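Local coordinates for cDNA FLJ56608, highly similar to Homo sapiens chloride channel, calcium activated, family member 1 (CLCA1), mRNA (Homo sapiens, PDB 6PYO), which may mediate calcium-activated chloride conductance and regulate mucus production by goblet cells, and is represented here by its calcium-binding von Willebrand factor type A domain, at residues Leu11-Ser16 with Asn26-Ala31; Met48-Phe51 with Ala55-Gln58. All blocks are in the same frame, centred on the assembly; numbering follows the deposited sequence.

Contact 1 (Leu11-Ser16 with Asn26-Ala31); sequences LVLDKS and NRLNQA. With CA (calcium ion), chain C.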
loop_
_atom_site.group_PDB
_atom_site.type_symbol
_atom_site.label_atom_id
_atom_site.label_comp_id
_atom_site.label_asym_id
_atom_site.label_seq_id
_atom_site.Cartn_x
_atom_site.Cartn_y
_atom_site.Cartn_z
ATOM N N LEU A 11 -3.067 -2.090 -1.632
ATOM C CA LEU A 11 -1.968 -2.371 -0.734
ATOM C C LEU A 11 -0.663 -2.085 -1.460
ATOM O O LEU A 11 -0.447 -2.547 -2.593
ATOM C CB LEU A 11 -2.005 -3.831 -0.285
ATOM C CG LEU A 11 -2.813 -4.201 0.922
ATOM C CD1 LEU A 11 -4.192 -3.532 0.740
ATOM C CD2 LEU A 11 -2.937 -5.690 1.116
ATOM N N VAL A 12 0.204 -1.324 -0.815
ATOM C CA VAL A 12 1.537 -1.031 -1.319
ATOM C C VAL A 12 2.513 -1.492 -0.247
ATOM O O VAL A 12 2.536 -0.954 0.872
ATOM C CB VAL A 12 1.704 0.448 -1.668
ATOM C CG1 VAL A 12 3.093 0.691 -2.212
ATOM C CG2 VAL A 12 0.663 0.825 -2.716
ATOM N N LEU A 13 3.263 -2.543 -0.567
ATOM C CA LEU A 13 3.926 -3.352 0.444
ATOM C C LEU A 13 5.433 -3.295 0.211
ATOM O O LEU A 13 5.914 -3.736 -0.836
ATOM C CB LEU A 13 3.422 -4.789 0.385
ATOM C CG LEU A 13 1.906 -4.932 0.520
ATOM C CD1 LEU A 13 1.534 -6.375 0.369
ATOM C CD2 LEU A 13 1.433 -4.381 1.842
ATOM N N ASP A 14 6.159 -2.837 1.216
ATOM C CA ASP A 14 7.616 -2.737 1.176
ATOM C C ASP A 14 8.227 -4.114 1.402
ATOM O O ASP A 14 8.080 -4.693 2.489
ATOM C CB ASP A 14 8.027 -1.742 2.252
ATOM C CG ASP A 14 9.498 -1.369 2.198
ATOM O OD1 ASP A 14 10.303 -2.157 1.652
ATOM O OD2 ASP A 14 9.809 -0.288 2.744
ATOM N N LYS A 15 8.876 -4.673 0.363
ATOM C CA LYS A 15 9.616 -5.921 0.499
ATOM C C LYS A 15 11.130 -5.703 0.360
ATOM O O LYS A 15 11.858 -6.642 0.011
ATOM C CB LYS A 15 9.130 -6.977 -0.508
ATOM C CG LYS A 15 9.231 -6.521 -1.972
ATOM C CD LYS A 15 9.649 -7.609 -2.936
ATOM C CE LYS A 15 10.948 -8.299 -2.546
ATOM N NZ LYS A 15 12.151 -7.611 -3.098
ATOM N N SER A 16 11.615 -4.487 0.622
ATOM C CA SER A 16 13.020 -4.146 0.427
ATOM C C SER A 16 13.886 -4.819 1.486
ATOM O O SER A 16 13.392 -5.374 2.466
ATOM C CB SER A 16 13.199 -2.630 0.458
ATOM O OG SER A 16 12.890 -2.067 1.733
ATOM N N ASN A 26 7.370 -9.969 8.920
ATOM C CA ASN A 26 6.288 -10.698 9.578
ATOM C C ASN A 26 5.172 -9.753 10.020
ATOM O O ASN A 26 3.994 -10.068 9.867
ATOM C CB ASN A 26 6.819 -11.475 10.785
ATOM C CG ASN A 26 7.415 -12.827 10.416
ATOM O OD1 ASN A 26 7.006 -13.473 9.440
ATOM N ND2 ASN A 26 8.402 -13.259 11.197
ATOM N N ARG A 27 5.523 -8.586 10.563
ATOM C CA ARG A 27 4.499 -7.628 10.950
ATOM C C ARG A 27 3.755 -7.094 9.735
ATOM O O ARG A 27 2.528 -6.907 9.782
ATOM C CB ARG A 27 5.121 -6.494 11.752
ATOM C CG ARG A 27 5.321 -6.855 13.215
ATOM C CD ARG A 27 6.070 -5.754 13.987
ATOM N NE ARG A 27 7.506 -6.025 14.026
ATOM C CZ ARG A 27 8.445 -5.139 13.717
ATOM N NH1 ARG A 27 8.108 -3.907 13.363
ATOM N NH2 ARG A 27 9.732 -5.479 13.771
ATOM N N LEU A 28 4.466 -6.854 8.634
ATOM C CA LEU A 28 3.783 -6.464 7.409
ATOM C C LEU A 28 2.790 -7.539 7.002
ATOM O O LEU A 28 1.635 -7.240 6.691
ATOM C CB LEU A 28 4.777 -6.186 6.287
ATOM C CG LEU A 28 4.171 -5.828 4.926
ATOM C CD1 LEU A 28 5.097 -4.886 4.177
ATOM C CD2 LEU A 28 3.919 -7.085 4.093
ATOM N N ASN A 29 3.213 -8.801 7.035
ATOM C CA ASN A 29 2.323 -9.882 6.623
ATOM C C ASN A 29 1.135 -10.010 7.564
ATOM O O ASN A 29 0.018 -10.270 7.116
ATOM C CB ASN A 29 3.080 -11.210 6.548
ATOM C CG ASN A 29 3.916 -11.322 5.310
ATOM O OD1 ASN A 29 3.590 -10.747 4.273
ATOM N ND2 ASN A 29 5.029 -12.024 5.414
ATOM N N GLN A 30 1.358 -9.834 8.869
ATOM C CA GLN A 30 0.271 -9.856 9.838
ATOM C C GLN A 30 -0.749 -8.763 9.544
ATOM O O GLN A 30 -1.963 -9.013 9.521
ATOM C CB GLN A 30 0.821 -9.651 11.248
ATOM C CG GLN A 30 1.121 -10.890 12.044
ATOM C CD GLN A 30 1.591 -10.552 13.456
ATOM O OE1 GLN A 30 2.785 -10.332 13.693
ATOM N NE2 GLN A 30 0.651 -10.497 14.400
ATOM N N ALA A 31 -0.268 -7.532 9.340
ATOM C CA ALA A 31 -1.158 -6.414 9.056
ATOM C C ALA A 31 -1.910 -6.634 7.748
ATOM O O ALA A 31 -3.126 -6.387 7.672
ATOM C CB ALA A 31 -0.370 -5.104 9.009
HETATM CA CA CA C . 14.203 -0.369 2.674
HETATM O O HOH W 1 15.659 1.412 3.371
HETATM O O HOH W 2 12.125 0.548 3.335
#

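Contact 2 (Met48-Phe51 with Ala55-Gln58); sequences MVTF and AHVQ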
loop_
_atom_site.group_PDB
_atom_site.type_symbol
_atom_site.label_atom_id
_atom_site.label_comp_id
_atom_site.label_asym_id
_atom_site.label_seq_id
_atom_site.Cartn_x
_atom_site.Cartn_y
_atom_site.Cartn_z
ATOM N N MET A 48 -2.881 -4.935 -5.220
ATOM C CA MET A 48 -1.731 -5.186 -4.373
ATOM C C MET A 48 -0.460 -5.011 -5.178
ATOM O O MET A 48 -0.255 -5.670 -6.219
ATOM C CB MET A 48 -1.789 -6.578 -3.730
ATOM C CG MET A 48 -0.476 -6.961 -3.032
ATOM S SD MET A 48 -0.514 -8.561 -2.153
ATOM C CE MET A 48 -2.280 -8.794 -1.926
ATOM N N VAL A 49 0.394 -4.139 -4.660
ATOM C CA VAL A 49 1.701 -3.825 -5.221
ATOM C C VAL A 49 2.744 -4.088 -4.148
ATOM O O VAL A 49 2.581 -3.636 -3.018
ATOM C CB VAL A 49 1.762 -2.361 -5.690
ATOM C CG1 VAL A 49 3.177 -1.940 -6.034
ATOM C CG2 VAL A 49 0.801 -2.168 -6.849
ATOM N N THR A 50 3.792 -4.856 -4.483
ATOM C CA THR A 50 5.010 -4.885 -3.681
ATOM C C THR A 50 6.065 -3.979 -4.305
ATOM O O THR A 50 6.008 -3.599 -5.474
ATOM C CB THR A 50 5.600 -6.287 -3.548
ATOM O OG1 THR A 50 5.654 -6.856 -4.841
ATOM C CG2 THR A 50 4.767 -7.142 -2.624
ATOM N N PHE A 51 7.061 -3.634 -3.522
ATOM C CA PHE A 51 8.076 -2.799 -4.134
ATOM C C PHE A 51 9.389 -3.030 -3.407
ATOM O O PHE A 51 9.400 -3.260 -2.188
ATOM C CB PHE A 51 7.703 -1.312 -4.133
ATOM C CG PHE A 51 7.678 -0.701 -2.770
ATOM C CD1 PHE A 51 8.828 -0.125 -2.219
ATOM C CD2 PHE A 51 6.502 -0.688 -2.036
ATOM C CE1 PHE A 51 8.796 0.438 -0.956
ATOM C CE2 PHE A 51 6.455 -0.138 -0.773
ATOM C CZ PHE A 51 7.596 0.434 -0.232
ATOM N N ALA A 55 8.488 -1.456 -8.560
ATOM C CA ALA A 55 7.193 -1.969 -8.107
ATOM C C ALA A 55 6.811 -3.243 -8.852
ATOM O O ALA A 55 7.065 -3.367 -10.050
ATOM C CB ALA A 55 6.083 -0.932 -8.303
ATOM N N HIS A 56 6.160 -4.168 -8.146
ATOM C CA HIS A 56 5.695 -5.426 -8.720
ATOM C C HIS A 56 4.204 -5.556 -8.430
ATOM O O HIS A 56 3.791 -5.669 -7.268
ATOM C CB HIS A 56 6.509 -6.604 -8.163
ATOM C CG HIS A 56 7.991 -6.336 -8.155
ATOM N ND1 HIS A 56 8.747 -6.298 -9.308
ATOM C CD2 HIS A 56 8.835 -6.024 -7.142
ATOM C CE1 HIS A 56 9.994 -5.983 -9.001
ATOM N NE2 HIS A 56 10.076 -5.824 -7.693
ATOM N N VAL A 57 3.391 -5.537 -9.481
ATOM C CA VAL A 57 1.947 -5.714 -9.296
ATOM C C VAL A 57 1.686 -7.160 -8.898
ATOM O O VAL A 57 1.851 -8.063 -9.714
ATOM C CB VAL A 57 1.160 -5.342 -10.553
ATOM C CG1 VAL A 57 -0.363 -5.467 -10.292
ATOM C CG2 VAL A 57 1.506 -3.896 -10.973
ATOM N N GLN A 58 1.318 -7.398 -7.629
ATOM C CA GLN A 58 0.890 -8.734 -7.259
ATOM C C GLN A 58 -0.555 -8.983 -7.681
ATOM O O GLN A 58 -0.931 -10.118 -7.971
ATOM C CB GLN A 58 1.026 -8.965 -5.753
ATOM C CG GLN A 58 2.374 -8.802 -5.222
ATOM C CD GLN A 58 3.381 -9.747 -5.930
ATOM O OE1 GLN A 58 3.065 -10.888 -6.210
ATOM N NE2 GLN A 58 4.560 -9.249 -6.223
#

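Contact 1 (Leu11-Ser16 with Asn26-Ala31)
Leu28 reaches from helix 24-39 onto the end of strand 8-14, where Leu13 and Asp14 receive it; these elements open a beta-alpha-beta unit, an example of how a von Willebrand factor type A domain seats a helix beside the strand end that leads into the metal-binding loop. Packing is tight at one point, where CD1 of Leu28 lies 3.4 Å from the backbone O of Asp14; its 4.1 Å approach to CB of Leu13 is ordinary apolar packing. The Leu28 torsion (chi1 177°, CG anti to the backbone N) brings CD1 to the Asp14 carbonyl, whose O is buried here against carbon and has no polar partner in the model. Leu112 of the adjacent strand 108-113 touches both leucines. The other side of the helix is looser, with Asn26 and Gln30 exposed. Beyond the strand end the chemistry turns polar in the DXSXS motif of the metal-ion-dependent adhesion site (MIDAS). Calcium is bound there by Ser16, Ser18 and Thr85 together with waters, while OD2 of Asp14 is hydrogen-bonded to Thr113. OD1 of Asp14 accepts a hydrogen bond from the Ser16 backbone N (2.9 Å), forming an Asx turn, and a second, through its syn lone pair, from Ser16 OG, which itself sits 2.3 Å from the calcium ion.

Contact 2 (Met48-Phe51 with Ala55-Gln58)
Ala55 faces Phe51 across a beta hairpin, the antiparallel edge of an otherwise parallel sheet, in which strand 55-63 is an outermost strand. This first pair is non-hydrogen-bonded, and CB of Ala55 also packs 3.8 Å from CG1 of Val49, on the face covered by helix 87-99. His56 follows as the hydrogen-bonded partner of Thr50: its N donates to Thr50 O at 2.7 Å and nearly straight (169°), while its O accepts from Thr50 N at 2.9 Å. The imidazole turns its edge to Thr50 OG1, and its NE2 is hydrogen-bonded to Asp52 in the connecting turn. Val57, paired with Val49, returns to the face of Ala55 and meets Ser93 and Val97 of helix 87-99. At Gln58 the chain turns a corner, and the bond from its N to Met48 O is weak, bent to 126°, though Met48 also has a backbone hydrogen bond with Ser59. The Gln58 side chain folds back at chi2 (-57°), and NE2 donates a hydrogen bond to Thr50 OG1 (3.0 Å); CB meanwhile rests 3.7 Å from CG of Met48. Thr50 OG1 in turn donates a weak hydrogen bond (3.3 Å) to His56 O. Accepting from one and donating to the other, this hydroxyl ties the side-chain amide to the backbone pairing.

From the N terminus, strand 8-14 leads into the calcium-binding loop, and helix 24-39 returns to pack on that strand: contact 1 closes this first loop. The chain then enters strand 45-51 beside strand 8-14, completing the beta-alpha-beta crossover, and contact 2 closes the short turn to strand 55-63. The two loops therefore follow in series, neither nesting nor crossing. Their tie is the sheet itself, through probable hydrogen bonds of Leu11 O to Val49 N (2.7 Å) and Leu13 N to Val49 O (2.8 Å). Phe51 adds a side-chain bridge, packing on Val12 and Asp14, and so links the hairpin to the strand that leads into the metal site.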